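Long-range contacts in flagellar hook protein FlgE (Caulobacter crescentus CB15, PDB 5AY6), which probably assembles into the flagellar hook, the flexible universal joint that links the rotary motor to the filament: residues A22-V27 / V51-G56; E66-I71 / T80-Y85; S174-G179 / L272-Q277. One frame throughout, in Å; residues are numbered along the deposited sequence.

Contact 1 (A22-V27 / V51-G56); sequences AVSYKV and VYSSTG
The ring of Tyr52 is met at its edge, close to the ring plane, by the CG2 methyl of Val27, which comes within 3.5 Å of Tyr52 CE2 as the two side chains cross obliquely. Elsewhere the Tyr52 side chain packs against Ile128 and against Val139 of the short helix 137-140, that of Tyr25 against Leu144. Both tyrosines rise from the same face of the sheet, yet they leave the backbone differently: Tyr25 holds CG anti to its backbone N (chi1 168°), Tyr52 anti to its carbonyl carbon. Beneath them the two residues form a hydrogen-bonded antiparallel pair of unequal bonds. Tyr25 N reaches Tyr52 O at 2.7 Å, nearly along the C=O axis; Tyr52 N approaches Tyr25 O at 3.0 Å from above the carbonyl plane, the more bent of the two at 143°. Here strands 24-39 and 45-53, an antiparallel beta hairpin in the region matching the FlgE third-domain family, come together at their far ends, strand 24-39 forming one border of a five-stranded sheet. On the other face Ser24 and Ser53, a non-hydrogen-bonded pair, meet tip to tip, OG to OG at 2.7 Å, both hydroxyls turned beside their own backbone N. Next to them Val51 CG1 lies 4.0 Å from Ser24 CB. Farther along, Ser54 N donates to Val23 O at 2.9 Å. Ser54 OG then closes an ST turn by accepting from Gly56 N at 3.1 Å, and its hydroxyl is also hydrogen-bonded to Tyr145 O.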
loop_
_atom_site.group_PDB
_atom_site.type_symbol
_atom_site.label_atom_id
_atom_site.label_comp_id
_atom_site.label_asym_id
_atom_site.label_seq_id
_atom_site.Cartn_x
_atom_site.Cartn_y
_atom_site.Cartn_z
ATOM N N ALA A 22 -8.005 2.544 7.331
ATOM C CA ALA A 22 -6.600 2.951 7.306
ATOM C C ALA A 22 -6.026 2.977 5.885
ATOM O O ALA A 22 -4.931 3.488 5.662
ATOM C CB ALA A 22 -5.767 2.028 8.189
ATOM N N VAL A 23 -6.758 2.422 4.924
ATOM C CA VAL A 23 -6.322 2.467 3.531
ATOM C C VAL A 23 -7.149 3.478 2.738
ATOM O O VAL A 23 -6.604 4.240 1.938
ATOM C CB VAL A 23 -6.401 1.072 2.867
ATOM C CG1 VAL A 23 -6.269 1.172 1.357
ATOM C CG2 VAL A 23 -5.322 0.161 3.439
ATOM N N SER A 24 -8.461 3.483 2.961
ATOM C CA SER A 24 -9.342 4.490 2.372
ATOM C C SER A 24 -10.134 5.189 3.469
ATOM O O SER A 24 -11.076 4.627 4.033
ATOM C CB SER A 24 -10.292 3.871 1.353
ATOM O OG SER A 24 -9.577 3.404 0.227
ATOM N N TYR A 25 -9.754 6.426 3.753
ATOM C CA TYR A 25 -10.278 7.135 4.905
ATOM C C TYR A 25 -11.312 8.186 4.528
ATOM O O TYR A 25 -10.989 9.183 3.882
ATOM C CB TYR A 25 -9.120 7.780 5.672
ATOM C CG TYR A 25 -9.539 8.774 6.726
ATOM C CD1 TYR A 25 -10.169 8.357 7.890
ATOM C CD2 TYR A 25 -9.280 10.127 6.568
ATOM C CE1 TYR A 25 -10.544 9.265 8.863
ATOM C CE2 TYR A 25 -9.652 11.042 7.536
ATOM C CZ TYR A 25 -10.281 10.605 8.679
ATOM O OH TYR A 25 -10.652 11.511 9.645
ATOM N N LYS A 26 -12.560 7.962 4.937
ATOM C CA LYS A 26 -13.610 8.951 4.713
ATOM C C LYS A 26 -13.584 9.999 5.810
ATOM O O LYS A 26 -13.708 9.671 6.989
ATOM C CB LYS A 26 -14.991 8.300 4.662
ATOM C CG LYS A 26 -16.105 9.297 4.368
ATOM C CD LYS A 26 -17.408 8.894 5.028
ATOM C CE LYS A 26 -17.819 7.496 4.613
ATOM N NZ LYS A 26 -18.745 6.877 5.600
ATOM N N VAL A 27 -13.422 11.258 5.408
ATOM C CA VAL A 27 -13.369 12.381 6.335
ATOM C C VAL A 27 -14.688 12.566 7.071
ATOM O O VAL A 27 -15.758 12.491 6.469
ATOM C CB VAL A 27 -13.028 13.697 5.598
ATOM C CG1 VAL A 27 -12.982 14.869 6.571
ATOM C CG2 VAL A 27 -11.712 13.563 4.851
ATOM N N VAL A 51 -12.874 11.078 0.392
ATOM C CA VAL A 51 -12.135 9.883 0.761
ATOM C C VAL A 51 -10.686 9.987 0.306
ATOM O O VAL A 51 -10.408 10.012 -0.895
ATOM C CB VAL A 51 -12.768 8.610 0.150
ATOM C CG1 VAL A 51 -12.032 7.362 0.626
ATOM C CG2 VAL A 51 -14.252 8.526 0.495
ATOM N N TYR A 52 -9.773 10.069 1.269
ATOM C CA TYR A 52 -8.347 9.972 0.995
ATOM C C TYR A 52 -7.933 8.511 1.026
ATOM O O TYR A 52 -8.308 7.785 1.943
ATOM C CB TYR A 52 -7.522 10.745 2.021
ATOM C CG TYR A 52 -7.747 12.237 2.057
ATOM C CD1 TYR A 52 -7.107 13.078 1.156
ATOM C CD2 TYR A 52 -8.566 12.809 3.020
ATOM C CE1 TYR A 52 -7.293 14.451 1.201
ATOM C CE2 TYR A 52 -8.758 14.179 3.074
ATOM C CZ TYR A 52 -8.121 14.993 2.162
ATOM O OH TYR A 52 -8.313 16.353 2.216
ATOM N N SER A 53 -7.158 8.084 0.034
ATOM C CA SER A 53 -6.649 6.716 0.012
ATOM C C SER A 53 -5.129 6.675 -0.081
ATOM O O SER A 53 -4.510 7.510 -0.740
ATOM C CB SER A 53 -7.257 5.931 -1.151
ATOM O OG SER A 53 -8.635 5.702 -0.929
ATOM N N SER A 54 -4.537 5.692 0.585
ATOM C CA SER A 54 -3.108 5.449 0.482
ATOM C C SER A 54 -2.747 4.945 -0.918
ATOM O O SER A 54 -3.463 4.136 -1.502
ATOM C CB SER A 54 -2.666 4.446 1.549
ATOM O OG SER A 54 -1.415 3.872 1.220
ATOM N N THR A 55 -1.637 5.441 -1.451
ATOM C CA THR A 55 -1.155 5.023 -2.762
ATOM C C THR A 55 -0.501 3.654 -2.732
ATOM O O THR A 55 -0.276 3.049 -3.779
ATOM C CB THR A 55 -0.123 6.009 -3.313
ATOM O OG1 THR A 55 0.962 6.106 -2.381
ATOM C CG2 THR A 55 -0.744 7.382 -3.519
ATOM N N GLY A 56 -0.159 3.181 -1.536
ATOM C CA GLY A 56 0.559 1.925 -1.403
ATOM C C GLY A 56 2.017 2.062 -1.805
ATOM O O GLY A 56 2.735 1.072 -1.926
#

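Contact 2 (E66-I71 / T80-Y85); sequences EYLVDI and TGKVAY
Val69 O is approached by three groups from the opposite strand. Gly81 N donates to it at 3.0 Å in the carbonyl plane, the CA-H of Thr80 adds a contact of 3.2 Å from CA to this oxygen, and the Thr80 hydroxyl stands nearby. That hydroxyl has its oxygen anti to the backbone N and has two acceptors within reach of its single proton: Val69 O, and the carboxylate of Asp70, whose OD1 is only 2.6 Å from Thr80 OG1. The Asp70 and Thr80 side chains run side by side and point the same way. Farther along this face Lys82 bends at chi3 (67°) to bring its ammonium over Glu66, which is extended beyond CG. The resulting salt bridge, 2.9 Å from Lys82 NZ to Glu66 OE1, strikes the oxygen from above the carboxylate plane. A bridging water accepts from Lys82 NZ and donates to Glu66 OE2, so both carboxylate oxygens are tied to the lysine, one directly and one through solvent.

The other face is largely apolar. Val83 turns CG2 into the crowded position between its backbone N and carbonyl carbon, setting that methyl 3.7 Å from Val69 CG2; Ile97 of the next strand packs on both valines. The tyrosines meet rim to rim, Tyr67 CD2 lying 3.8 Å from Tyr85 CD1, each atom near the plane of the other ring. Val139 of helix 137-140 packs on both tyrosine side chains, and Tyr85 OH is hydrogen-bonded to Ile128 O. With paired backbone bonds at Tyr67-Val83 and Val69-Gly81, strands 64-73 and 76-86 form a classic antiparallel beta hairpin, the third and fourth strands of a five-stranded meander.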
loop_
_atom_site.group_PDB
_atom_site.type_symbol
_atom_site.label_atom_id
_atom_site.label_comp_id
_atom_site.label_asym_id
_atom_site.label_seq_id
_atom_site.Cartn_x
_atom_site.Cartn_y
_atom_site.Cartn_z
ATOM N N GLU A 66 2.136 11.973 -1.192
ATOM C CA GLU A 66 1.047 11.813 -2.154
ATOM C C GLU A 66 -0.080 10.934 -1.628
ATOM O O GLU A 66 0.158 9.931 -0.950
ATOM C CB GLU A 66 1.575 11.237 -3.468
ATOM C CG GLU A 66 2.610 12.125 -4.136
ATOM C CD GLU A 66 3.021 11.616 -5.503
ATOM O OE1 GLU A 66 2.624 10.489 -5.862
ATOM O OE2 GLU A 66 3.742 12.347 -6.217
ATOM N N TYR A 67 -1.310 11.320 -1.956
ATOM C CA TYR A 67 -2.492 10.570 -1.550
ATOM C C TYR A 67 -3.505 10.527 -2.695
ATOM O O TYR A 67 -3.559 11.441 -3.518
ATOM C CB TYR A 67 -3.137 11.199 -0.307
ATOM C CG TYR A 67 -2.191 11.427 0.856
ATOM C CD1 TYR A 67 -1.854 10.389 1.720
ATOM C CD2 TYR A 67 -1.652 12.687 1.105
ATOM C CE1 TYR A 67 -0.993 10.595 2.790
ATOM C CE2 TYR A 67 -0.790 12.901 2.179
ATOM C CZ TYR A 67 -0.466 11.852 3.016
ATOM O OH TYR A 67 0.387 12.056 4.083
ATOM N N LEU A 68 -4.308 9.468 -2.750
ATOM C CA LEU A 68 -5.410 9.417 -3.707
ATOM C C LEU A 68 -6.633 10.075 -3.082
ATOM O O LEU A 68 -6.824 9.996 -1.868
ATOM C CB LEU A 68 -5.734 7.976 -4.108
ATOM C CG LEU A 68 -4.594 7.141 -4.690
ATOM C CD1 LEU A 68 -5.106 5.778 -5.137
ATOM C CD2 LEU A 68 -3.939 7.880 -5.849
ATOM N N VAL A 69 -7.455 10.718 -3.908
ATOM C CA VAL A 69 -8.668 11.372 -3.425
ATOM C C VAL A 69 -9.884 11.029 -4.279
ATOM O O VAL A 69 -9.833 11.114 -5.509
ATOM C CB VAL A 69 -8.517 12.908 -3.404
ATOM C CG1 VAL A 69 -9.822 13.565 -2.966
ATOM C CG2 VAL A 69 -7.379 13.331 -2.496
ATOM N N ASP A 70 -10.974 10.641 -3.619
ATOM C CA ASP A 70 -12.271 10.495 -4.278
ATOM C C ASP A 70 -13.266 11.483 -3.682
ATOM O O ASP A 70 -13.361 11.617 -2.460
ATOM C CB ASP A 70 -12.820 9.073 -4.133
ATOM C CG ASP A 70 -12.013 8.048 -4.907
ATOM O OD1 ASP A 70 -11.717 8.290 -6.098
ATOM O OD2 ASP A 70 -11.682 7.000 -4.318
ATOM N N ILE A 71 -14.002 12.179 -4.543
ATOM C CA ILE A 71 -15.104 13.024 -4.090
ATOM C C ILE A 71 -16.420 12.360 -4.474
ATOM O O ILE A 71 -16.669 12.088 -5.653
ATOM C CB ILE A 71 -15.048 14.436 -4.692
ATOM C CG1 ILE A 71 -13.634 15.012 -4.587
ATOM C CG2 ILE A 71 -16.058 15.341 -3.995
ATOM C CD1 ILE A 71 -13.153 15.178 -3.171
ATOM N N THR A 80 -12.124 12.727 -8.947
ATOM C CA THR A 80 -11.085 11.868 -8.397
ATOM C C THR A 80 -9.707 12.268 -8.915
ATOM O O THR A 80 -9.588 12.912 -9.958
ATOM C CB THR A 80 -11.362 10.382 -8.731
ATOM O OG1 THR A 80 -10.427 9.538 -8.045
ATOM C CG2 THR A 80 -11.261 10.135 -10.232
ATOM N N GLY A 81 -8.670 11.897 -8.170
ATOM C CA GLY A 81 -7.304 12.139 -8.603
ATOM C C GLY A 81 -6.275 11.947 -7.507
ATOM O O GLY A 81 -6.521 11.258 -6.515
ATOM N N LYS A 82 -5.111 12.563 -7.692
ATOM C CA LYS A 82 -4.046 12.494 -6.705
ATOM C C LYS A 82 -3.667 13.891 -6.234
ATOM O O LYS A 82 -3.626 14.832 -7.028
ATOM C CB LYS A 82 -2.823 11.773 -7.281
ATOM C CG LYS A 82 -1.715 11.532 -6.274
ATOM C CD LYS A 82 -0.726 10.489 -6.764
ATOM C CE LYS A 82 0.066 10.980 -7.963
ATOM N NZ LYS A 82 1.174 10.039 -8.312
ATOM N N VAL A 83 -3.420 14.026 -4.935
ATOM C CA VAL A 83 -2.892 15.267 -4.381
ATOM C C VAL A 83 -1.492 15.029 -3.834
ATOM O O VAL A 83 -1.143 13.915 -3.447
ATOM C CB VAL A 83 -3.786 15.840 -3.262
ATOM C CG1 VAL A 83 -5.091 16.342 -3.840
ATOM C CG2 VAL A 83 -4.041 14.794 -2.185
ATOM N N ALA A 84 -0.684 16.080 -3.832
ATOM C CA ALA A 84 0.669 15.996 -3.312
ATOM C C ALA A 84 0.907 17.174 -2.386
ATOM O O ALA A 84 0.743 18.323 -2.789
ATOM C CB ALA A 84 1.687 15.981 -4.446
ATOM N N TYR A 85 1.273 16.885 -1.141
ATOM C CA TYR A 85 1.576 17.932 -0.178
ATOM C C TYR A 85 3.074 17.985 0.099
ATOM O O TYR A 85 3.740 16.950 0.143
ATOM C CB TYR A 85 0.819 17.708 1.130
ATOM C CG TYR A 85 -0.686 17.689 0.993
ATOM C CD1 TYR A 85 -1.370 16.495 0.845
ATOM C CD2 TYR A 85 -1.422 18.865 1.031
ATOM C CE1 TYR A 85 -2.745 16.471 0.732
ATOM C CE2 TYR A 85 -2.794 18.854 0.919
ATOM C CZ TYR A 85 -3.451 17.653 0.767
ATOM O OH TYR A 85 -4.821 17.632 0.653
HETATM O O HOH W 1 4.005 11.374 -8.535
#

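Contact 3 (S174-G179 / L272-Q277); sequences SDSKGG and LGIDEQ
Ile274 makes the close-packed part of this meeting of two loops, its branched side chain crossing that of Asp175 at about a right angle. Its CG2 methyl lies 3.7 Å from Asp175 CG, and CD1 reaches Asp175 CB. CG1 of Ile274 occupies the crowded position between backbone N and carbonyl carbon (chi1 54°). The aspartate is itself firmly held: OD1 accepts from Lys177 N, making an Asx turn, and from Gly179 N, both from above the carboxylate plane, while OD2 forms a salt bridge with Arg181. These bonds brace the type I turn from Asp175 to Gly178. Beside this packing, Ser176 OG accepts a nearly straight bond from Asp275 N, 2.9 Å long at 169°. Gln277, bent at chi2, sends NE2 to Ser174 O at 2.9 Å, the oxygen close to the amide plane but the donor above the carbonyl plane; NE2 also bonds to Thr4 O. Gln277 OE1 accepts a hydrogen bond from a water that also accepts from Ser176 N and donates to Asp275 O, so that one water bridges the two loops.

The outer side is looser. Lys177, extended beyond CG, passes obliquely by Ile274 CG2 and ends with NZ 3.0 Å from Leu272 O, and a second water accepts from this ammonium and donates to Gly273 O. Gly273 is exposed here, as is Asp275 beside Ser176. Within the FlaE D2 family region, the contact joins the turn between strands 167-174 and 180-189 to the loop entering strand 277-291, whose first residue, Gln277, pairs with Ile245 of strand 242-245.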
loop_
_atom_site.group_PDB
_atom_site.type_symbol
_atom_site.label_atom_id
_atom_site.label_comp_id
_atom_site.label_asym_id
_atom_site.label_seq_id
_atom_site.Cartn_x
_atom_site.Cartn_y
_atom_site.Cartn_z
ATOM N N SER A 174 12.973 -23.424 6.887
ATOM C CA SER A 174 14.059 -24.067 7.614
ATOM C C SER A 174 15.368 -23.421 7.186
ATOM O O SER A 174 15.664 -23.348 5.997
ATOM C CB SER A 174 14.091 -25.573 7.354
ATOM O OG SER A 174 12.901 -26.185 7.812
ATOM N N ASP A 175 16.150 -22.942 8.145
ATOM C CA ASP A 175 17.386 -22.249 7.800
ATOM C C ASP A 175 18.531 -23.240 7.665
ATOM O O ASP A 175 18.319 -24.451 7.703
ATOM C CB ASP A 175 17.719 -21.166 8.836
ATOM C CG ASP A 175 17.777 -21.698 10.257
ATOM O OD1 ASP A 175 18.268 -22.824 10.468
ATOM O OD2 ASP A 175 17.338 -20.971 11.174
ATOM N N SER A 176 19.745 -22.722 7.522
ATOM C CA SER A 176 20.915 -23.569 7.310
ATOM C C SER A 176 21.297 -24.378 8.550
ATOM O O SER A 176 22.170 -25.239 8.481
ATOM C CB SER A 176 22.101 -22.719 6.862
ATOM O OG SER A 176 22.397 -21.721 7.828
ATOM N N LYS A 177 20.658 -24.094 9.680
ATOM C CA LYS A 177 20.904 -24.850 10.908
ATOM C C LYS A 177 19.735 -25.765 11.243
ATOM O O LYS A 177 19.792 -26.535 12.199
ATOM C CB LYS A 177 21.170 -23.912 12.084
ATOM C CG LYS A 177 22.509 -23.206 12.029
ATOM C CD LYS A 177 22.698 -22.297 13.231
ATOM C CE LYS A 177 24.104 -21.721 13.265
ATOM N NZ LYS A 177 24.294 -20.765 14.392
ATOM N N GLY A 178 18.671 -25.672 10.454
ATOM C CA GLY A 178 17.491 -26.486 10.682
ATOM C C GLY A 178 16.476 -25.817 11.592
ATOM O O GLY A 178 15.442 -26.406 11.915
ATOM N N GLY A 179 16.771 -24.589 12.010
ATOM C CA GLY A 179 15.837 -23.813 12.806
ATOM C C GLY A 179 14.710 -23.303 11.933
ATOM O O GLY A 179 14.802 -23.353 10.709
ATOM N N LEU A 272 21.620 -15.348 14.970
ATOM C CA LEU A 272 21.144 -16.578 14.351
ATOM C C LEU A 272 22.299 -17.354 13.723
ATOM O O LEU A 272 22.300 -18.585 13.726
ATOM C CB LEU A 272 20.070 -16.274 13.298
ATOM C CG LEU A 272 18.854 -15.503 13.807
ATOM C CD1 LEU A 272 17.937 -15.101 12.662
ATOM C CD2 LEU A 272 18.087 -16.323 14.840
ATOM N N GLY A 273 23.279 -16.624 13.188
ATOM C CA GLY A 273 24.481 -17.221 12.628
ATOM C C GLY A 273 24.211 -18.185 11.488
ATOM O O GLY A 273 24.865 -19.223 11.372
ATOM N N ILE A 274 23.249 -17.834 10.640
ATOM C CA ILE A 274 22.809 -18.708 9.556
ATOM C C ILE A 274 23.176 -18.153 8.183
ATOM O O ILE A 274 23.497 -16.968 8.045
ATOM C CB ILE A 274 21.290 -18.945 9.614
ATOM C CG1 ILE A 274 20.544 -17.608 9.632
ATOM C CG2 ILE A 274 20.925 -19.761 10.846
ATOM C CD1 ILE A 274 19.029 -17.746 9.710
ATOM N N ASP A 275 23.119 -19.023 7.176
ATOM C CA ASP A 275 23.570 -18.704 5.820
ATOM C C ASP A 275 22.567 -17.898 5.010
ATOM O O ASP A 275 21.392 -17.804 5.361
ATOM C CB ASP A 275 23.886 -19.989 5.049
ATOM C CG ASP A 275 25.022 -20.780 5.668
ATOM O OD1 ASP A 275 25.909 -20.163 6.292
ATOM O OD2 ASP A 275 25.024 -22.023 5.526
ATOM N N GLU A 276 23.054 -17.330 3.911
ATOM C CA GLU A 276 22.203 -16.695 2.922
ATOM C C GLU A 276 21.095 -17.654 2.523
ATOM O O GLU A 276 21.330 -18.854 2.364
ATOM C CB GLU A 276 23.019 -16.281 1.699
ATOM C CG GLU A 276 22.193 -15.845 0.505
ATOM C CD GLU A 276 23.059 -15.303 -0.612
ATOM O OE1 GLU A 276 23.911 -14.442 -0.319
ATOM O OE2 GLU A 276 22.896 -15.738 -1.772
ATOM N N GLN A 277 19.885 -17.130 2.380
ATOM C CA GLN A 277 18.742 -17.963 2.044
ATOM C C GLN A 277 17.949 -17.388 0.879
ATOM O O GLN A 277 17.125 -16.492 1.053
ATOM C CB GLN A 277 17.841 -18.145 3.264
ATOM C CG GLN A 277 16.726 -19.167 3.061
ATOM C CD GLN A 277 16.544 -20.091 4.254
ATOM O OE1 GLN A 277 17.075 -19.844 5.340
ATOM N NE2 GLN A 277 15.794 -21.174 4.051
HETATM O O HOH W 2 19.930 -20.033 6.374
HETATM O O HOH W 3 27.126 -20.375 13.304
#

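Contacts 1, 2 and 3 follow one another along the chain, each closing before the next opens. The first two share one antiparallel sheet of the FlgE third-domain region, and the centres of the two contacts lie about 9 Å apart; strands 45-53 and 64-73 are neighbours in the sheet and are joined by the probable hydrogen bonds Ser53 N to Leu68 O and Asp70 N to Val51 O. Contact 3 belongs to the FlaE D2 region, its centre about 39 Å from that of contact 1 and 44 Å from that of contact 2, without any touch. Two beta-rich regions, each with its own sheets, thus lie along this part of the hook subunit.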